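Ferredoxin-NADP reductase (Neisseria gonorrhoeae MIA_2011_03-10, PDB 5TR9) probably uses its bound FAD to pass electrons between NADP(H) and ferredoxin or a similar one-electron carrier, as ferredoxin-NADP reductases do. Local coordinates at residues Leu222-Ile231 and Thr244-Met252. Sequence-based numbering, arbitrary orientation.
Sequences LTPESTRFMI and TLLDMGYAM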
ATOM      1  N   LEU A 222       4.211 -14.040 -16.529  1.00 18.18           N
ATOM      2  CA  LEU A 222       4.623 -14.177 -15.139  1.00 14.96           C
ATOM      3  C   LEU A 222       5.102 -15.602 -14.896  1.00 17.49           C
ATOM      4  O   LEU A 222       4.416 -16.566 -15.265  1.00 19.93           O
ATOM      5  CB  LEU A 222       3.471 -13.821 -14.202  1.00 18.41           C
ATOM      6  CG  LEU A 222       2.803 -12.484 -14.546  1.00 18.13           C
ATOM      7  CD1 LEU A 222       1.614 -12.226 -13.622  1.00 20.71           C
ATOM      8  CD2 LEU A 222       3.808 -11.331 -14.479  1.00 20.42           C
ATOM      9  N   THR A 223       6.291 -15.739 -14.317  1.00 17.62           N
ATOM     10  CA  THR A 223       6.888 -17.034 -14.021  1.00 17.49           C
ATOM     11  C   THR A 223       7.627 -16.938 -12.698  1.00 18.18           C
ATOM     12  O   THR A 223       8.061 -15.850 -12.302  1.00 15.31           O
ATOM     13  CB  THR A 223       7.884 -17.501 -15.095  1.00 18.31           C
ATOM     14  OG1 THR A 223       9.077 -16.706 -15.033  1.00 20.67           O
ATOM     15  CG2 THR A 223       7.295 -17.410 -16.507  1.00 19.58           C
ATOM     16  N   PRO A 224       7.816 -18.061 -12.003  1.00 17.88           N
ATOM     17  CA  PRO A 224       8.631 -18.016 -10.779  1.00 16.85           C
ATOM     18  C   PRO A 224      10.040 -17.505 -11.020  1.00 15.55           C
ATOM     19  O   PRO A 224      10.621 -16.854 -10.140  1.00 18.48           O
ATOM     20  CB  PRO A 224       8.620 -19.476 -10.302  1.00 19.31           C
ATOM     21  CG  PRO A 224       7.297 -19.994 -10.803  1.00 21.13           C
ATOM     22  CD  PRO A 224       7.142 -19.364 -12.170  1.00 18.39           C
ATOM     23  N   GLU A 225      10.610 -17.762 -12.194  1.00 19.73           N
ATOM     24  CA  GLU A 225      11.966 -17.301 -12.452  1.00 17.87           C
ATOM     25  C   GLU A 225      12.027 -15.776 -12.557  1.00 19.34           C
ATOM     26  O   GLU A 225      12.978 -15.155 -12.065  1.00 19.68           O
ATOM     27  CB  GLU A 225      12.504 -17.959 -13.724  1.00 20.76           C
ATOM     28  CG  GLU A 225      14.029 -17.982 -13.817  1.00 41.17           C
ATOM     29  CD  GLU A 225      14.624 -16.648 -14.231  1.00 59.65           C
ATOM     30  OE1 GLU A 225      13.955 -15.902 -14.980  1.00 63.21           O
ATOM     31  OE2 GLU A 225      15.763 -16.344 -13.807  1.00 65.74           O
ATOM     32  N   SER A 226      11.017 -15.149 -13.178  1.00 15.31           N
ATOM     33  CA  SER A 226      11.125 -13.746 -13.569  1.00 14.74           C
ATOM     34  C   SER A 226      10.272 -12.780 -12.752  1.00 16.87           C
ATOM     35  O   SER A 226      10.525 -11.570 -12.805  1.00 16.80           O
ATOM     36  CB  SER A 226      10.745 -13.582 -15.048  1.00 21.31           C
ATOM     37  OG  SER A 226       9.416 -14.041 -15.254  1.00 19.67           O
ATOM     38  N   THR A 227       9.276 -13.262 -12.020  1.00 15.62           N
ATOM     39  CA  THR A 227       8.310 -12.390 -11.360  1.00 14.61           C
ATOM     40  C   THR A 227       8.550 -12.367  -9.858  1.00 12.65           C
ATOM     41  O   THR A 227       8.849 -13.403  -9.250  1.00 14.59           O
ATOM     42  CB  THR A 227       6.875 -12.851 -11.657  1.00 13.60           C
ATOM     43  OG1 THR A 227       6.733 -13.031 -13.069  1.00 14.65           O
ATOM     44  CG2 THR A 227       5.834 -11.815 -11.191  1.00 14.36           C
ATOM     45  N   ARG A 228       8.400 -11.184  -9.255  1.00 13.16           N
ATOM     46  CA  ARG A 228       8.478 -11.051  -7.804  1.00 10.80           C
ATOM     47  C   ARG A 228       7.249 -10.291  -7.326  1.00 11.68           C
ATOM     48  O   ARG A 228       6.965  -9.201  -7.831  1.00 13.68           O
ATOM     49  CB  ARG A 228       9.777 -10.348  -7.383  1.00 12.43           C
ATOM     50  CG  ARG A 228      11.049 -11.085  -7.843  1.00 11.98           C
ATOM     51  CD  ARG A 228      11.193 -12.444  -7.143  1.00 12.08           C
ATOM     52  NE  ARG A 228      12.432 -13.154  -7.492  1.00 15.20           N
ATOM     53  CZ  ARG A 228      12.549 -14.023  -8.492  1.00 17.34           C
ATOM     54  NH1 ARG A 228      11.515 -14.282  -9.279  1.00 16.68           N
ATOM     55  NH2 ARG A 228      13.709 -14.634  -8.712  1.00 22.56           N
ATOM     56  N   PHE A 229       6.517 -10.877  -6.383  1.00 10.65           N
ATOM     57  CA  PHE A 229       5.225 -10.366  -5.929  1.00 11.47           C
ATOM     58  C   PHE A 229       5.326  -9.723  -4.552  1.00 12.07           C
ATOM     59  O   PHE A 229       6.009 -10.238  -3.662  1.00 11.48           O
ATOM     60  CB  PHE A 229       4.181 -11.488  -5.830  1.00 11.74           C
ATOM     61  CG  PHE A 229       3.712 -12.027  -7.152  1.00 11.56           C
ATOM     62  CD1 PHE A 229       2.699 -11.389  -7.852  1.00 14.04           C
ATOM     63  CD2 PHE A 229       4.261 -13.196  -7.676  1.00 15.34           C
ATOM     64  CE1 PHE A 229       2.237 -11.896  -9.072  1.00 16.15           C
ATOM     65  CE2 PHE A 229       3.810 -13.704  -8.902  1.00 15.15           C
ATOM     66  CZ  PHE A 229       2.794 -13.055  -9.595  1.00 14.66           C
ATOM     67  N   MET A 230       4.574  -8.639  -4.357  1.00 11.81           N
ATOM     68  CA  MET A 230       4.329  -8.090  -3.030  1.00 10.39           C
ATOM     69  C   MET A 230       2.823  -7.980  -2.854  1.00 10.91           C
ATOM     70  O   MET A 230       2.115  -7.612  -3.793  1.00 12.22           O
ATOM     71  CB  MET A 230       4.994  -6.724  -2.862  1.00 12.55           C
ATOM     72  CG  MET A 230       6.475  -6.728  -3.245  1.00 13.98           C
ATOM     73  SD  MET A 230       7.229  -5.112  -3.052  1.00 15.79           S
ATOM     74  CE  MET A 230       7.333  -5.011  -1.256  1.00 17.05           C
ATOM     75  N   ILE A 231       2.331  -8.330  -1.669  1.00 10.92           N
ATOM     76  CA  ILE A 231       0.895  -8.411  -1.419  1.00 10.37           C
ATOM     77  C   ILE A 231       0.573  -7.607  -0.173  1.00 11.72           C
ATOM     78  O   ILE A 231       1.156  -7.851   0.886  1.00 11.59           O
ATOM     79  CB  ILE A 231       0.422  -9.858  -1.208  1.00 10.68           C
ATOM     80  CG1 ILE A 231       1.048 -10.813  -2.226  1.00 12.33           C
ATOM     81  CG2 ILE A 231      -1.118  -9.913  -1.253  1.00 12.52           C
ATOM     82  CD1 ILE A 231       0.760 -12.292  -1.894  1.00 16.87           C
ATOM     83  N   THR A 244      -2.883 -19.117  -3.660  1.00 12.18           N
ATOM     84  CA  THR A 244      -2.986 -19.246  -5.112  1.00 13.08           C
ATOM     85  C   THR A 244      -1.610 -19.221  -5.764  1.00 13.76           C
ATOM     86  O   THR A 244      -1.315 -20.055  -6.635  1.00 15.70           O
ATOM     87  CB  THR A 244      -3.885 -18.137  -5.664  1.00 15.33           C
ATOM     88  OG1 THR A 244      -5.221 -18.361  -5.203  1.00 18.40           O
ATOM     89  CG2 THR A 244      -3.884 -18.133  -7.196  1.00 16.48           C
ATOM     90  N   LEU A 245      -0.742 -18.296  -5.330  1.00 12.88           N
ATOM     91  CA  LEU A 245       0.610 -18.231  -5.882  1.00 12.25           C
ATOM     92  C   LEU A 245       1.418 -19.481  -5.536  1.00 14.02           C
ATOM     93  O   LEU A 245       2.174 -19.987  -6.373  1.00 14.66           O
ATOM     94  CB  LEU A 245       1.318 -16.960  -5.389  1.00 13.32           C
ATOM     95  CG  LEU A 245       0.725 -15.663  -5.955  1.00 12.96           C
ATOM     96  CD1 LEU A 245       1.389 -14.462  -5.291  1.00 13.57           C
ATOM     97  CD2 LEU A 245       0.915 -15.628  -7.472  1.00 13.19           C
ATOM     98  N   LEU A 246       1.263 -20.013  -4.316  1.00 14.54           N
ATOM     99  CA  LEU A 246       1.907 -21.291  -4.006  1.00 14.01           C
ATOM    100  C   LEU A 246       1.472 -22.381  -4.980  1.00 14.44           C
ATOM    101  O   LEU A 246       2.293 -23.193  -5.425  1.00 15.72           O
ATOM    102  CB  LEU A 246       1.598 -21.726  -2.571  1.00 14.61           C
ATOM    103  CG  LEU A 246       2.174 -20.947  -1.386  1.00 22.10           C
ATOM    104  CD1 LEU A 246       2.025 -21.760  -0.100  1.00 22.89           C
ATOM    105  CD2 LEU A 246       3.624 -20.569  -1.603  1.00 25.16           C
ATOM    106  N   ASP A 247       0.179 -22.415  -5.328  1.00 14.53           N
ATOM    107  CA  ASP A 247      -0.314 -23.420  -6.267  1.00 15.71           C
ATOM    108  C   ASP A 247       0.295 -23.235  -7.652  1.00 16.60           C
ATOM    109  O   ASP A 247       0.430 -24.210  -8.405  1.00 21.31           O
ATOM    110  CB  ASP A 247      -1.842 -23.355  -6.372  1.00 19.17           C
ATOM    111  CG  ASP A 247      -2.549 -23.888  -5.134  1.00 27.46           C
ATOM    112  OD1 ASP A 247      -1.933 -24.652  -4.370  1.00 26.82           O
ATOM    113  OD2 ASP A 247      -3.739 -23.547  -4.942  1.00 28.39           O
ATOM    114  N   MET A 248       0.665 -22.003  -7.994  1.00 16.34           N
ATOM    115  CA  MET A 248       1.266 -21.646  -9.273  1.00 19.33           C
ATOM    116  C   MET A 248       2.785 -21.782  -9.282  1.00 22.14           C
ATOM    117  O   MET A 248       3.411 -21.461 -10.296  1.00 21.77           O
ATOM    118  CB  MET A 248       0.868 -20.211  -9.658  1.00 18.16           C
ATOM    119  CG  MET A 248      -0.611 -20.089  -9.997  1.00 18.30           C
ATOM    120  SD  MET A 248      -1.270 -18.410 -10.082  1.00 24.90           S
ATOM    121  CE  MET A 248      -0.407 -17.741 -11.507  1.00 30.59           C
ATOM    122  N   GLY A 249       3.390 -22.241  -8.190  1.00 16.53           N
ATOM    123  CA  GLY A 249       4.812 -22.528  -8.172  1.00 17.18           C
ATOM    124  C   GLY A 249       5.691 -21.488  -7.516  1.00 17.37           C
ATOM    125  O   GLY A 249       6.923 -21.601  -7.607  1.00 18.58           O
ATOM    126  N   TYR A 250       5.106 -20.486  -6.868  1.00 14.87           N
ATOM    127  CA  TYR A 250       5.849 -19.434  -6.190  1.00 15.31           C
ATOM    128  C   TYR A 250       6.062 -19.801  -4.724  1.00 16.00           C
ATOM    129  O   TYR A 250       5.421 -20.709  -4.188  1.00 18.79           O
ATOM    130  CB  TYR A 250       5.111 -18.095  -6.326  1.00 14.08           C
ATOM    131  CG  TYR A 250       4.954 -17.662  -7.781  1.00 13.79           C
ATOM    132  CD1 TYR A 250       5.928 -16.889  -8.405  1.00 15.90           C
ATOM    133  CD2 TYR A 250       3.847 -18.045  -8.527  1.00 15.86           C
ATOM    134  CE1 TYR A 250       5.803 -16.505  -9.741  1.00 14.24           C
ATOM    135  CE2 TYR A 250       3.707 -17.671  -9.849  1.00 14.36           C
ATOM    136  CZ  TYR A 250       4.687 -16.899 -10.455  1.00 17.27           C
ATOM    137  OH  TYR A 250       4.556 -16.535 -11.776  1.00 18.43           O
ATOM    138  N   ALA A 251       6.993 -19.093  -4.077  1.00 16.93           N
ATOM    139  CA  ALA A 251       7.371 -19.393  -2.702  1.00 15.54           C
ATOM    140  C   ALA A 251       7.618 -18.097  -1.945  1.00 13.33           C
ATOM    141  O   ALA A 251       7.863 -17.044  -2.533  1.00 15.06           O
ATOM    142  CB  ALA A 251       8.624 -20.279  -2.636  1.00 17.50           C
ATOM    143  N   MET A 252       7.533 -18.189  -0.619  1.00 15.08           N
ATOM    144  CA  MET A 252       7.758 -17.015   0.209  0.65 13.43           C
ATOM    145  C   MET A 252       9.239 -16.623   0.214  1.00 14.52           C
ATOM    146  O   MET A 252      10.139 -17.470   0.241  1.00 15.84           O
ATOM    147  CB  MET A 252       7.268 -17.285   1.638  0.65 14.36           C
ATOM    148  CG  MET A 252       7.242 -16.067   2.548  0.65 15.34           C
ATOM    149  SD  MET A 252       7.019 -16.512   4.294  0.65 24.31           S
ATOM    150  CE  MET A 252       5.378 -17.226   4.258  0.65 26.49           C
TER
HETATM  151  O   HOH W   1       2.445 -17.511 -12.984  1.00 26.11           O
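Phe-229 and Tyr-250 form a T-shaped aromatic pair within a beta-alpha-beta unit of the NAD-binding domain, where strand 227-233 is packed against the C-terminal end of helix 235-247. The ring planes stand at 89° with centroids 5.0 Å apart, and Phe-229 presents its CE2 edge to a face of Tyr-250, nearest CE1.

CH-pi contacts add a further partner to each ring. Over the other face of Tyr-250 lies Pro-224, whose CG is 4.0 Å from the ring centroid and 14° off the normal, so the tyrosine is clamped between proline and phenylalanine. Leu-245 in turn sets CD2 over one face of Phe-229, 4.0 Å from its centroid, while Thr-227 CG2, from the same strand, sits over the rim of the opposite face. Purely aliphatic packing continues along the strand, where Ile-231 CD1 and Leu-245 CD1 meet tip to tip at 4.1 Å; Ile-261 of the next strand touches Ile-231, Leu-245 and Tyr-250.

Backbone bonds shape the turn that delivers the tyrosine. Gly-249, with a positive phi, ends the helix in a Schellman motif: its N bonds to Leu-246 O, and Tyr-250 N to Leu-245 O. From there Tyr-250 CG lies anti to its carbonyl carbon (chi1 -61°), and the ring reaches back between Pro-224 and Phe-229.

No direct hydrogen bond joins the segments; a single water bridges them. This water, in the plane of the tyrosine ring, lies 2.6 Å from Tyr-250 OH and donates to Leu-222 O at 3.2 Å.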